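Local coordinates for protein xylulose kinase (Escherichia coli, PDB 2ITM) that catalyses the ATP-dependent phosphorylation of D-xylulose to D-xylulose 5-phosphate and, less efficiently, that of 1-deoxy-D-xylulose, working as a homodimer, at residues V23-Q27 against A58-H63; R116-G120 against S185-L189; S206-L212 against T224-A229; P326-Y332 against K346-L352; Q413-G419 against L449-H455. One frame throughout, in Å; residues are numbered along the deposited sequence.

Interaction 1 (V23-Q27 against A58-H63)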
# COMPACT_ATOMS: atom_id res chain seq x y z
N VAL A 23 8.28 42.96 12.33
CA VAL A 23 8.39 42.94 10.91
C VAL A 23 7.50 44.05 10.38
O VAL A 23 6.35 44.11 10.63
CB VAL A 23 7.95 41.61 10.38
CG1 VAL A 23 8.06 41.54 8.91
CG2 VAL A 23 8.68 40.54 11.07
N VAL A 24 8.09 44.95 9.63
CA VAL A 24 7.47 46.10 9.07
C VAL A 24 7.21 45.92 7.59
O VAL A 24 6.33 46.53 7.04
CB VAL A 24 8.38 47.29 9.35
CG1 VAL A 24 8.19 48.36 8.41
CG2 VAL A 24 8.16 47.79 10.72
N ALA A 25 8.00 45.07 6.97
CA ALA A 25 7.89 44.77 5.56
C ALA A 25 8.68 43.52 5.20
O ALA A 25 9.66 43.22 5.80
CB ALA A 25 8.33 45.94 4.71
N ALA A 26 8.21 42.82 4.19
CA ALA A 26 8.83 41.61 3.68
C ALA A 26 8.80 41.56 2.18
O ALA A 26 7.99 42.19 1.55
CB ALA A 26 8.19 40.42 4.22
N GLN A 27 9.70 40.80 1.62
CA GLN A 27 9.78 40.63 0.21
C GLN A 27 10.44 39.32 -0.14
O GLN A 27 11.41 38.94 0.45
CB GLN A 27 10.47 41.82 -0.41
CG GLN A 27 10.44 41.85 -1.90
CD GLN A 27 9.05 41.97 -2.47
OE1 GLN A 27 8.42 42.98 -2.32
NE2 GLN A 27 8.59 40.94 -3.13
N ALA A 58 12.73 45.76 -4.29
CA ALA A 58 11.30 45.71 -4.07
C ALA A 58 10.93 46.12 -2.65
O ALA A 58 9.96 46.84 -2.45
CB ALA A 58 10.77 44.36 -4.40
N LEU A 59 11.69 45.66 -1.68
CA LEU A 59 11.45 46.01 -0.29
C LEU A 59 11.42 47.52 -0.14
O LEU A 59 10.61 48.06 0.59
CB LEU A 59 12.53 45.42 0.62
CG LEU A 59 12.25 45.43 2.12
CD1 LEU A 59 11.20 44.43 2.50
CD2 LEU A 59 13.49 45.21 2.91
N GLY A 60 12.32 48.18 -0.84
CA GLY A 60 12.57 49.58 -0.64
C GLY A 60 11.46 50.43 -1.22
O GLY A 60 11.19 51.50 -0.72
N ASP A 61 10.83 49.92 -2.27
CA ASP A 61 9.61 50.51 -2.80
C ASP A 61 8.53 50.58 -1.73
O ASP A 61 7.91 51.60 -1.56
CB ASP A 61 9.09 49.69 -3.98
CG ASP A 61 10.03 49.70 -5.17
OD1 ASP A 61 10.77 50.69 -5.35
OD2 ASP A 61 10.09 48.76 -5.98
N GLN A 62 8.33 49.46 -1.04
CA GLN A 62 7.38 49.37 0.03
C GLN A 62 7.71 50.35 1.14
O GLN A 62 6.85 51.03 1.65
CB GLN A 62 7.37 47.97 0.64
CG GLN A 62 6.63 46.95 -0.16
CD GLN A 62 6.68 45.57 0.48
OE1 GLN A 62 6.30 45.41 1.64
NE2 GLN A 62 7.16 44.59 -0.27
N HIS A 63 8.98 50.38 1.51
CA HIS A 63 9.41 51.18 2.63
C HIS A 63 10.87 51.56 2.53
O HIS A 63 11.71 50.75 2.23
CB HIS A 63 9.15 50.47 3.95
CG HIS A 63 9.34 51.35 5.14
ND1 HIS A 63 8.30 51.73 5.96
CD2 HIS A 63 10.45 51.96 5.63
CE1 HIS A 63 8.76 52.52 6.91
NE2 HIS A 63 10.06 52.68 6.73
O HOH W 1 5.02 42.98 2.96

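Interaction 2 (R116-G120 against S185-L189)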
# COMPACT_ATOMS: atom_id res chain seq x y z
N ARG A 116 34.67 11.86 12.99
CA ARG A 116 33.43 12.02 13.73
C ARG A 116 33.70 12.69 15.08
O ARG A 116 32.85 13.31 15.62
CB ARG A 116 32.65 10.70 13.87
CG ARG A 116 32.38 9.91 12.55
CD ARG A 116 31.39 8.72 12.64
NE ARG A 116 31.24 8.03 11.37
CZ ARG A 116 30.71 6.83 11.18
NH1 ARG A 116 30.23 6.12 12.19
NH2 ARG A 116 30.64 6.32 9.97
N VAL A 117 34.90 12.55 15.59
CA VAL A 117 35.27 13.16 16.85
C VAL A 117 35.49 14.67 16.70
O VAL A 117 35.12 15.43 17.54
CB VAL A 117 36.54 12.56 17.45
CG1 VAL A 117 37.21 13.54 18.29
CG2 VAL A 117 36.25 11.39 18.28
N ILE A 118 36.12 15.05 15.61
CA ILE A 118 36.41 16.43 15.32
C ILE A 118 35.18 17.18 14.85
O ILE A 118 34.96 18.25 15.30
CB ILE A 118 37.55 16.57 14.28
CG1 ILE A 118 38.83 15.86 14.71
CG2 ILE A 118 37.90 17.98 14.00
CD1 ILE A 118 39.78 15.72 13.62
N THR A 119 34.39 16.60 13.98
CA THR A 119 33.22 17.30 13.47
C THR A 119 31.99 17.17 14.34
O THR A 119 31.11 18.01 14.29
CB THR A 119 32.87 16.88 12.05
OG1 THR A 119 32.45 15.52 12.05
CG2 THR A 119 34.08 16.90 11.17
N GLY A 120 31.92 16.10 15.13
CA GLY A 120 30.74 15.80 15.91
C GLY A 120 29.63 15.25 15.05
O GLY A 120 28.49 15.17 15.47
N SER A 185 39.77 22.88 11.40
CA SER A 185 40.55 21.70 11.72
C SER A 185 41.57 21.39 10.64
O SER A 185 41.22 20.99 9.54
CB SER A 185 39.64 20.49 11.90
OG SER A 185 40.34 19.27 11.74
N ASP A 186 42.84 21.58 10.97
CA ASP A 186 43.92 21.39 10.02
C ASP A 186 43.89 19.98 9.45
O ASP A 186 44.13 19.77 8.27
CB ASP A 186 45.26 21.69 10.68
CG ASP A 186 45.54 23.18 10.83
OD1 ASP A 186 44.83 23.99 10.22
OD2 ASP A 186 46.45 23.63 11.54
N VAL A 187 43.57 19.03 10.31
CA VAL A 187 43.44 17.64 9.92
C VAL A 187 42.39 17.44 8.83
O VAL A 187 42.63 16.80 7.84
CB VAL A 187 43.04 16.76 11.13
CG1 VAL A 187 42.85 15.35 10.73
CG2 VAL A 187 44.09 16.89 12.21
N MET A 188 41.22 18.02 9.03
CA MET A 188 40.13 17.83 8.11
C MET A 188 40.42 18.49 6.76
O MET A 188 40.05 17.97 5.72
CB MET A 188 38.82 18.33 8.72
CG MET A 188 38.27 17.45 9.84
SD MET A 188 38.08 15.72 9.41
CE MET A 188 36.88 15.86 8.12
N LEU A 189 41.12 19.64 6.80
CA LEU A 189 41.43 20.42 5.61
C LEU A 189 42.51 19.79 4.79
O LEU A 189 42.37 19.62 3.59
CB LEU A 189 41.86 21.84 5.99
CG LEU A 189 40.78 22.81 6.46
CD1 LEU A 189 41.31 23.84 7.43
CD2 LEU A 189 40.09 23.47 5.29

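Interaction 3 (S206-L212 against T224-A229)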
# COMPACT_ATOMS: atom_id res chain seq x y z
N SER A 206 26.76 36.94 15.88
CA SER A 206 26.32 38.26 16.32
C SER A 206 27.39 39.33 16.15
O SER A 206 27.19 40.48 16.50
CB SER A 206 25.87 38.20 17.77
OG SER A 206 26.76 37.43 18.55
N GLU A 207 28.53 38.93 15.59
CA GLU A 207 29.66 39.81 15.35
C GLU A 207 29.64 40.43 13.95
O GLU A 207 29.14 39.83 13.01
CB GLU A 207 30.97 39.06 15.58
CG GLU A 207 31.20 38.64 17.02
CD GLU A 207 32.42 37.76 17.20
OE1 GLU A 207 32.79 37.49 18.36
OE2 GLU A 207 33.01 37.32 16.20
N ILE A 208 30.19 41.63 13.84
CA ILE A 208 30.27 42.34 12.57
C ILE A 208 31.46 41.90 11.71
O ILE A 208 32.58 41.79 12.17
CB ILE A 208 30.30 43.85 12.82
CG1 ILE A 208 29.06 44.28 13.59
CG2 ILE A 208 30.42 44.63 11.55
CD1 ILE A 208 28.86 45.74 13.65
N THR A 209 31.20 41.62 10.44
CA THR A 209 32.22 41.13 9.53
C THR A 209 32.68 42.21 8.56
O THR A 209 33.64 42.02 7.84
CB THR A 209 31.71 39.92 8.76
OG1 THR A 209 30.56 40.30 8.01
CG2 THR A 209 31.22 38.87 9.69
N GLY A 210 31.98 43.33 8.56
CA GLY A 210 32.21 44.37 7.60
C GLY A 210 31.00 45.24 7.43
O GLY A 210 30.16 45.34 8.32
N ALA A 211 30.92 45.89 6.27
CA ALA A 211 29.82 46.77 5.95
C ALA A 211 29.48 46.66 4.48
O ALA A 211 30.28 46.20 3.69
CB ALA A 211 30.18 48.18 6.30
N LEU A 212 28.27 47.08 4.12
CA LEU A 212 27.91 47.20 2.72
C LEU A 212 28.89 48.08 1.99
O LEU A 212 29.24 49.15 2.45
CB LEU A 212 26.50 47.75 2.54
CG LEU A 212 25.33 47.09 3.24
CD1 LEU A 212 24.05 47.78 2.85
CD2 LEU A 212 25.25 45.62 2.96
N THR A 224 26.03 52.65 4.29
CA THR A 224 27.02 51.59 4.31
C THR A 224 26.99 50.85 5.63
O THR A 224 27.93 50.89 6.40
CB THR A 224 28.44 52.11 4.03
OG1 THR A 224 28.77 53.14 4.96
CG2 THR A 224 28.51 52.78 2.70
N VAL A 225 25.88 50.18 5.87
CA VAL A 225 25.52 49.64 7.17
C VAL A 225 26.37 48.42 7.53
O VAL A 225 26.81 47.68 6.67
CB VAL A 225 24.03 49.26 7.15
CG1 VAL A 225 23.80 47.81 7.46
CG2 VAL A 225 23.21 50.18 8.00
N PRO A 226 26.60 48.21 8.83
CA PRO A 226 27.38 47.06 9.30
C PRO A 226 26.67 45.73 9.08
O PRO A 226 25.46 45.65 9.22
CB PRO A 226 27.54 47.34 10.79
CG PRO A 226 26.85 48.60 11.05
CD PRO A 226 25.93 48.89 9.95
N VAL A 227 27.43 44.71 8.72
CA VAL A 227 26.87 43.41 8.42
C VAL A 227 27.37 42.37 9.40
O VAL A 227 28.56 42.25 9.62
CB VAL A 227 27.25 42.95 7.02
CG1 VAL A 227 26.74 41.56 6.76
CG2 VAL A 227 26.78 43.93 5.98
N VAL A 228 26.46 41.60 9.98
CA VAL A 228 26.85 40.53 10.88
C VAL A 228 27.07 39.20 10.17
O VAL A 228 26.65 39.02 9.04
CB VAL A 228 25.89 40.37 12.07
CG1 VAL A 228 25.75 41.67 12.85
CG2 VAL A 228 24.55 39.85 11.62
N ALA A 229 27.73 38.28 10.85
CA ALA A 229 28.04 36.97 10.29
C ALA A 229 26.81 36.14 9.95
O ALA A 229 26.81 35.40 8.99
CB ALA A 229 28.95 36.22 11.21

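Interaction 4 (P326-Y332 against K346-L352)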
# COMPACT_ATOMS: atom_id res chain seq x y z
N PRO A 326 -6.43 -1.84 15.59
CA PRO A 326 -5.62 -0.72 15.07
C PRO A 326 -5.21 -0.98 13.64
O PRO A 326 -4.85 -2.09 13.30
CB PRO A 326 -4.40 -0.74 15.99
CG PRO A 326 -4.85 -1.45 17.19
CD PRO A 326 -5.80 -2.49 16.74
N VAL A 327 -5.30 0.06 12.82
CA VAL A 327 -4.46 0.23 11.64
C VAL A 327 -3.16 0.86 12.07
O VAL A 327 -3.14 1.72 12.92
CB VAL A 327 -5.11 1.18 10.65
CG1 VAL A 327 -4.37 1.19 9.37
CG2 VAL A 327 -6.53 0.81 10.42
N TRP A 328 -2.07 0.42 11.45
CA TRP A 328 -0.77 1.01 11.71
C TRP A 328 -0.24 1.77 10.50
O TRP A 328 -0.06 1.22 9.43
CB TRP A 328 0.22 -0.06 12.18
CG TRP A 328 -0.25 -0.81 13.36
CD1 TRP A 328 -1.01 -1.92 13.36
CD2 TRP A 328 -0.00 -0.50 14.73
NE1 TRP A 328 -1.26 -2.33 14.64
CE2 TRP A 328 -0.65 -1.47 15.50
CE3 TRP A 328 0.71 0.51 15.38
CZ2 TRP A 328 -0.62 -1.46 16.89
CZ3 TRP A 328 0.74 0.51 16.75
CH2 TRP A 328 0.09 -0.46 17.49
N PHE A 329 -0.00 3.06 10.69
CA PHE A 329 0.65 3.87 9.68
C PHE A 329 2.12 4.04 9.99
O PHE A 329 2.48 4.56 11.03
CB PHE A 329 -0.04 5.23 9.54
CG PHE A 329 0.56 6.13 8.50
CD1 PHE A 329 0.45 5.84 7.16
CD2 PHE A 329 1.21 7.29 8.86
CE1 PHE A 329 0.98 6.67 6.22
CE2 PHE A 329 1.75 8.11 7.93
CZ PHE A 329 1.63 7.80 6.60
N LEU A 330 2.98 3.60 9.08
CA LEU A 330 4.40 3.74 9.27
C LEU A 330 5.02 4.70 8.26
O LEU A 330 5.21 4.36 7.10
CB LEU A 330 5.09 2.38 9.28
CG LEU A 330 4.44 1.25 10.08
CD1 LEU A 330 4.83 -0.08 9.58
CD2 LEU A 330 4.73 1.35 11.54
N PRO A 331 5.32 5.91 8.72
CA PRO A 331 5.90 6.92 7.85
C PRO A 331 7.41 6.87 7.90
O PRO A 331 8.01 6.91 8.95
CB PRO A 331 5.39 8.20 8.43
CG PRO A 331 5.24 7.91 9.88
CD PRO A 331 5.17 6.42 10.07
N TYR A 332 8.00 6.72 6.74
CA TYR A 332 9.40 6.63 6.61
C TYR A 332 10.02 7.86 6.03
O TYR A 332 9.80 8.24 4.91
CB TYR A 332 9.79 5.41 5.82
CG TYR A 332 9.52 4.13 6.51
CD1 TYR A 332 8.33 3.50 6.38
CD2 TYR A 332 10.46 3.56 7.30
CE1 TYR A 332 8.09 2.35 7.00
CE2 TYR A 332 10.22 2.43 7.92
CZ TYR A 332 9.03 1.82 7.77
OH TYR A 332 8.81 0.69 8.41
N LYS A 346 8.03 8.21 2.75
CA LYS A 346 7.23 7.10 2.26
C LYS A 346 6.53 6.36 3.40
O LYS A 346 7.13 6.08 4.42
CB LYS A 346 8.09 6.13 1.48
CG LYS A 346 8.19 6.44 0.02
CD LYS A 346 9.34 5.70 -0.60
CE LYS A 346 9.09 4.21 -0.70
NZ LYS A 346 10.22 3.52 -1.38
N GLY A 347 5.27 6.02 3.17
CA GLY A 347 4.41 5.50 4.21
C GLY A 347 3.89 4.11 3.93
O GLY A 347 3.76 3.70 2.78
N VAL A 348 3.60 3.39 4.99
CA VAL A 348 2.89 2.13 4.92
C VAL A 348 1.63 2.15 5.76
O VAL A 348 1.65 2.58 6.90
CB VAL A 348 3.78 0.97 5.34
CG1 VAL A 348 3.10 -0.33 5.05
CG2 VAL A 348 5.11 1.04 4.64
N PHE A 349 0.52 1.71 5.18
CA PHE A 349 -0.66 1.31 5.95
C PHE A 349 -0.69 -0.20 6.18
O PHE A 349 -0.88 -0.97 5.26
CB PHE A 349 -1.95 1.74 5.24
CG PHE A 349 -2.40 3.11 5.55
CD1 PHE A 349 -2.64 4.02 4.55
CD2 PHE A 349 -2.62 3.49 6.85
CE1 PHE A 349 -3.08 5.29 4.85
CE2 PHE A 349 -3.05 4.75 7.15
CZ PHE A 349 -3.27 5.65 6.15
N PHE A 350 -0.49 -0.58 7.43
CA PHE A 350 -0.38 -1.97 7.83
C PHE A 350 -1.57 -2.45 8.66
O PHE A 350 -1.93 -1.83 9.63
CB PHE A 350 0.91 -2.19 8.60
CG PHE A 350 1.14 -3.60 8.99
CD1 PHE A 350 1.70 -4.49 8.10
CD2 PHE A 350 0.79 -4.05 10.23
CE1 PHE A 350 1.90 -5.78 8.45
CE2 PHE A 350 0.98 -5.34 10.58
CZ PHE A 350 1.54 -6.21 9.69
N GLY A 351 -2.14 -3.57 8.28
CA GLY A 351 -3.12 -4.26 9.12
C GLY A 351 -4.54 -3.84 8.89
O GLY A 351 -5.32 -3.78 9.82
N LEU A 352 -4.90 -3.52 7.66
CA LEU A 352 -6.23 -3.10 7.32
C LEU A 352 -7.21 -4.26 7.22
O LEU A 352 -6.90 -5.28 6.66
CB LEU A 352 -6.24 -2.32 6.01
CG LEU A 352 -5.17 -1.24 5.76
CD1 LEU A 352 -4.82 -1.18 4.32
CD2 LEU A 352 -5.62 0.11 6.25
O HOH W 2 -5.64 -4.28 12.31

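Interaction 5 (Q413-G419 against L449-H455)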
# COMPACT_ATOMS: atom_id res chain seq x y z
N GLN A 413 5.95 18.05 27.56
CA GLN A 413 5.19 19.29 27.54
C GLN A 413 5.43 20.09 26.27
O GLN A 413 6.55 20.49 25.97
CB GLN A 413 5.53 20.13 28.77
CG GLN A 413 4.89 21.51 28.74
CD GLN A 413 5.25 22.36 29.94
OE1 GLN A 413 5.78 23.45 29.80
NE2 GLN A 413 4.95 21.86 31.12
N LEU A 414 4.37 20.33 25.51
CA LEU A 414 4.51 21.06 24.25
C LEU A 414 3.91 22.46 24.31
O LEU A 414 2.70 22.62 24.43
CB LEU A 414 3.92 20.23 23.10
CG LEU A 414 4.35 18.77 23.02
CD1 LEU A 414 3.65 18.06 21.94
CD2 LEU A 414 5.82 18.69 22.89
N ASP A 415 4.78 23.45 24.20
CA ASP A 415 4.39 24.86 24.23
C ASP A 415 4.07 25.37 22.82
O ASP A 415 4.98 25.59 21.99
CB ASP A 415 5.53 25.73 24.76
CG ASP A 415 5.82 25.48 26.23
OD1 ASP A 415 4.89 25.17 26.98
OD2 ASP A 415 6.99 25.62 26.63
N TYR A 416 2.79 25.58 22.55
CA TYR A 416 2.38 26.13 21.27
C TYR A 416 2.55 27.64 21.23
O TYR A 416 2.07 28.36 22.09
CB TYR A 416 0.94 25.77 20.97
CG TYR A 416 0.48 26.17 19.60
CD1 TYR A 416 1.26 25.91 18.49
CD2 TYR A 416 -0.72 26.80 19.41
CE1 TYR A 416 0.85 26.27 17.24
CE2 TYR A 416 -1.14 27.16 18.16
CZ TYR A 416 -0.36 26.90 17.08
OH TYR A 416 -0.79 27.26 15.83
N ARG A 417 3.24 28.10 20.20
CA ARG A 417 3.40 29.52 19.97
C ARG A 417 3.07 29.87 18.52
O ARG A 417 3.12 29.01 17.65
CB ARG A 417 4.82 29.94 20.32
CG ARG A 417 5.34 29.38 21.62
CD ARG A 417 6.76 29.78 21.91
NE ARG A 417 7.21 29.35 23.23
CZ ARG A 417 7.04 30.04 24.34
NH1 ARG A 417 6.42 31.20 24.32
NH2 ARG A 417 7.49 29.56 25.48
N THR A 418 2.75 31.14 18.28
CA THR A 418 2.52 31.64 16.93
C THR A 418 3.68 32.48 16.43
O THR A 418 4.38 33.10 17.21
CB THR A 418 1.24 32.47 16.88
OG1 THR A 418 0.97 33.01 18.17
CG2 THR A 418 0.05 31.59 16.61
N GLY A 419 3.87 32.51 15.12
CA GLY A 419 4.79 33.45 14.52
C GLY A 419 6.10 32.83 14.11
O GLY A 419 7.11 33.51 13.96
N LEU A 449 8.60 33.62 21.20
CA LEU A 449 7.32 33.96 20.61
C LEU A 449 6.22 33.86 21.64
O LEU A 449 6.39 33.30 22.70
CB LEU A 449 7.00 33.08 19.41
CG LEU A 449 8.07 32.97 18.33
CD1 LEU A 449 7.97 31.64 17.66
CD2 LEU A 449 7.95 34.08 17.32
N PRO A 450 5.07 34.42 21.30
CA PRO A 450 3.92 34.41 22.20
C PRO A 450 3.46 33.00 22.52
O PRO A 450 3.13 32.24 21.61
CB PRO A 450 2.86 35.15 21.40
CG PRO A 450 3.56 35.68 20.19
CD PRO A 450 5.02 35.57 20.40
N LEU A 451 3.44 32.67 23.80
CA LEU A 451 2.82 31.45 24.30
C LEU A 451 1.32 31.40 24.09
O LEU A 451 0.57 32.18 24.66
CB LEU A 451 3.15 31.26 25.78
CG LEU A 451 3.63 29.86 26.17
CD1 LEU A 451 3.44 29.59 27.64
CD2 LEU A 451 2.94 28.81 25.36
N GLU A 452 0.88 30.46 23.27
CA GLU A 452 -0.52 30.36 22.90
C GLU A 452 -1.25 29.33 23.76
O GLU A 452 -2.36 29.58 24.20
CB GLU A 452 -0.63 29.99 21.43
CG GLU A 452 -2.00 30.23 20.83
CD GLU A 452 -2.45 31.67 20.99
OE1 GLU A 452 -1.83 32.55 20.38
OE2 GLU A 452 -3.43 31.91 21.72
N GLN A 453 -0.61 28.19 23.99
CA GLN A 453 -1.18 27.12 24.80
C GLN A 453 -0.12 26.10 25.16
O GLN A 453 0.69 25.72 24.33
CB GLN A 453 -2.33 26.43 24.07
CG GLN A 453 -2.98 25.28 24.86
CD GLN A 453 -4.11 24.58 24.13
OE1 GLN A 453 -4.28 24.76 22.94
NE2 GLN A 453 -4.87 23.79 24.86
N SER A 454 -0.13 25.67 26.41
CA SER A 454 0.82 24.69 26.89
C SER A 454 0.15 23.33 27.15
O SER A 454 -0.80 23.23 27.90
CB SER A 454 1.49 25.18 28.16
OG SER A 454 2.76 25.72 27.89
N HIS A 455 0.67 22.29 26.51
CA HIS A 455 0.07 20.97 26.57
C HIS A 455 0.84 20.05 27.49
O HIS A 455 1.96 19.69 27.21
CB HIS A 455 -0.01 20.36 25.19
CG HIS A 455 -0.93 21.09 24.27
ND1 HIS A 455 -2.23 20.71 24.07
CD2 HIS A 455 -0.73 22.18 23.49
CE1 HIS A 455 -2.80 21.53 23.21
NE2 HIS A 455 -1.91 22.43 22.84

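Interaction 1 (V23-Q27 against A58-H63)
One glutamine on a helix reaches the backbone of an edge strand both directly and through a water. Gln62 NE2 donates to Ala26 O at 3.1 Å (152° at the hydrogen), while water 1, lying 3.0 Å from Gln62 OE1, gives a proton to that oxygen and accepts a weak bond from Ala26 N at 3.4 Å. The two elements, strand 23-27 and the last turn of helix 45-62, run nearly antiparallel at 150°, their axes 8.0 Å apart at closest approach. Beneath the polar link, Leu59 lays its CD1 against the strand: it sits 3.9 Å from Ala25 CB, 3.8 Å from Ala26 C and 4.0 Å from Gln27 CB, and the same side chain touches Val14 on strand 11-17. Ala25 points toward the helix, its CB also 3.7 Å from Gln62 OE1. Past the helix end, Val24 CG1 lies over one face of the His63 ring. Val24 and Ala25 form a classic beta bulge opposite Leu16, where strand 23-30 edges the six-stranded sheet of the N-terminal domain, a member of the actin-like ATPase clan. The chemistry is thus split, Leu59 with Ala25 supplying most of the apolar packing and an exposed glutamine satisfying strand groups at the sheet's edge, which implies a joint partly open to solvent.

Interaction 2 (R116-G120 against S185-L189)
Ser185 begins the second segment at the N-cap of helix 186-190, its OG accepting a hydrogen bond from Met188 N at 3.1 Å. The same hydroxyl oxygen lies 3.6 Å from Ile118 CG2, so the cap also forms part of the surface met by the other helix. Val187 offers its CB to Ile118 CD1 at 4.2 Å, on the more exposed side of the contact. Met188 follows, buried: its CG is 4.2 Å from Ile118 CG2 and its CE 4.3 Å from Thr119 CG2. Ile118 therefore projects between Ser185, Val187 and Met188 as the main apolar contributor. The hydroxyl of Thr119 turns back to Ser115 O, leaving its methyl for Met188. Gly120, with positive phi, is the first residue past helix 115-119. The side chain of Thr119 is about 12 Å from the bound D-xylulose. This is apolar packing of two short helices, the end of one against the capped start of the other, within the N-terminal FGGY domain.

Interaction 3 (S206-L212 against T224-A229)
Ile208 and Pro226 make the tightest apolar fit here: Ile208 CD1 rests 3.5 Å from Pro226 CB, filling the hollow beside the proline ring, while its CG1 is 4.3 Å from Val228 CG1. Ala211, opposite Pro226 in a non-hydrogen-bonded pair, adds only a methyl, and the two CA atoms approach to 4.2 Å. Elsewhere Val227 is the bump. Its CG2 meets Leu212 CD2 at 3.8 Å. Gly210 has backbone angles at which a CB would jam against the carbonyl O of Thr209. Thr209 CG2 nestles 3.8 Å from Ala229 CB at the far end. The backbones that carry these shapes are antiparallel and splayed, with the short strand axes 4.4 Å apart at 145°. Four main-chain bonds join them: Ala229 N to Glu207 O (3.0 Å), Thr209 N to Val227 O (2.8 Å), Val227 N to Gly210 O (2.8 Å) and Leu212 N to Val225 O (3.0 Å). Between them CA-H...O contacts close the gaps, such as Ala211 CA to Val225 O at 3.2 Å. Strand 208-211 is an outermost strand of the six-stranded sheet in the N-terminal FGGY domain, of the actin-like ATPase type, and strand 226-232 bonds on its other side to Leu71 of strand 70-75. Ile208 and Val228 pack on Ala435 of helix 424-436, whereas Val227 meets Arg157 and Thr161 of helix 152-161.

Interaction 4 (P326-Y332 against K346-L352)
The two strands form a regular antiparallel hairpin, their axes at 166° and 4.4 Å apart, bound by three hydrogen-bonded pairs. Trp328 N to Phe350 O (2.9 Å) and Phe350 N to Trp328 O (2.7 Å) open the ladder; Leu330 N to Val348 O (2.7 Å), Val348 N to Leu330 O (2.8 Å), Tyr332 N to Lys346 O (2.6 Å) and Lys346 N to Tyr332 O (2.8 Å) continue it. Beyond the Trp328-Phe350 pair, water 2 donates to Pro326 O (2.5 Å) and Gly351 O (2.6 Å), bridging where the strands part. Gly347, opposite Pro331, has no room for a side chain, since a CB would clash with the Phe329 ring, whose CE1 lies 4.1 Å from Gly347 CA. On that face Phe329 CD1 sits over the Phe349 ring, 3.7 Å from Phe349 CE2, the planes oblique at 49°. Next to this pair, Val327 CG1 lies 3.8 Å from Phe349 CD2 and 3.5 Å from Leu352 CD2. The other face carries Trp328, Leu330, Tyr332, Val348 and Phe350; Tyr332 CE1 reaches Val348 CG2 at 4.0 Å, and Trp328 CD1 meets the edge of the Phe350 ring. Strand 345-353 pairs antiparallel with a strand of the second subunit, so the sheet continues across the homodimer interface. Helix 358-381 packs on Phe329 and Phe349, while helix 459-479 lies against Trp328, Leu330 and Tyr332.

Interaction 5 (Q413-G419 against L449-H455)
Gln413 enters with its CA 3.3 Å from His455 O, a CA-H...O contact, while its side-chain OE1 bonds to Ser389. Leu414 pairs with His455 through N to O bonds in both directions: Leu414 N to His455 O at 3.0 Å and His455 N to Leu414 O at 2.9 Å. Its side chain turns to the face covered by helix 400-410, where His455 NE2 bonds to Arg403. Asp415 sits opposite Ser454, whose hydroxyl OG donates to Asp415 OD1 over a very short 2.4 Å. Tyr416 N binds Gln453 O at 2.8 Å, and here the register slips by one. Tyr416 O receives both Glu452 N (2.7 Å) and Gln453 N (3.3 Å), so that Glu452 and Gln453 face one residue, a classic beta bulge. The strand pair, antiparallel at 154°, ends the seven-stranded sheet of the C-terminal FGGY domain: strand 414-417 lies between strand 390-393 and the outermost strand 451-455. The Tyr416 ring, with CD2 3.8 Å from Glu452 CB, also makes a cation-pi contact with Arg403. Beyond the bulge Arg417 pairs with Leu451; Leu451 CG lies over one face of the Arg417 guanidinium, and Arg417 NH1 makes a weak bond to Leu449 O at 2.7 Å, while Arg417 NE is held by Thr391. Thr418 O lies 3.4 Å from Leu449 CB, and at Gly419, whose phi is positive, Leu449 CD2 comes within 3.5 Å of Gly419 O.

In the fold
Interactions 1 and 3 involve the two outermost strands of the same six-stranded sheet, their centres 20 Å apart: one is braced by a helix through a glutamine, the other by main-chain pairing. Interaction 5 is at an edge of the second sheet, partly buried like them but richer in polar side chains, with a bulge and a serine-aspartate bond. Interactions 2 and 4 are the buried contacts, about 40 Å apart between centres and in different domains. The first is small and apolar, between the end of one short helix and the start of another; the second joins a full ladder to aromatic packing in a separate hairpin, and is the one contact here that touches the second subunit.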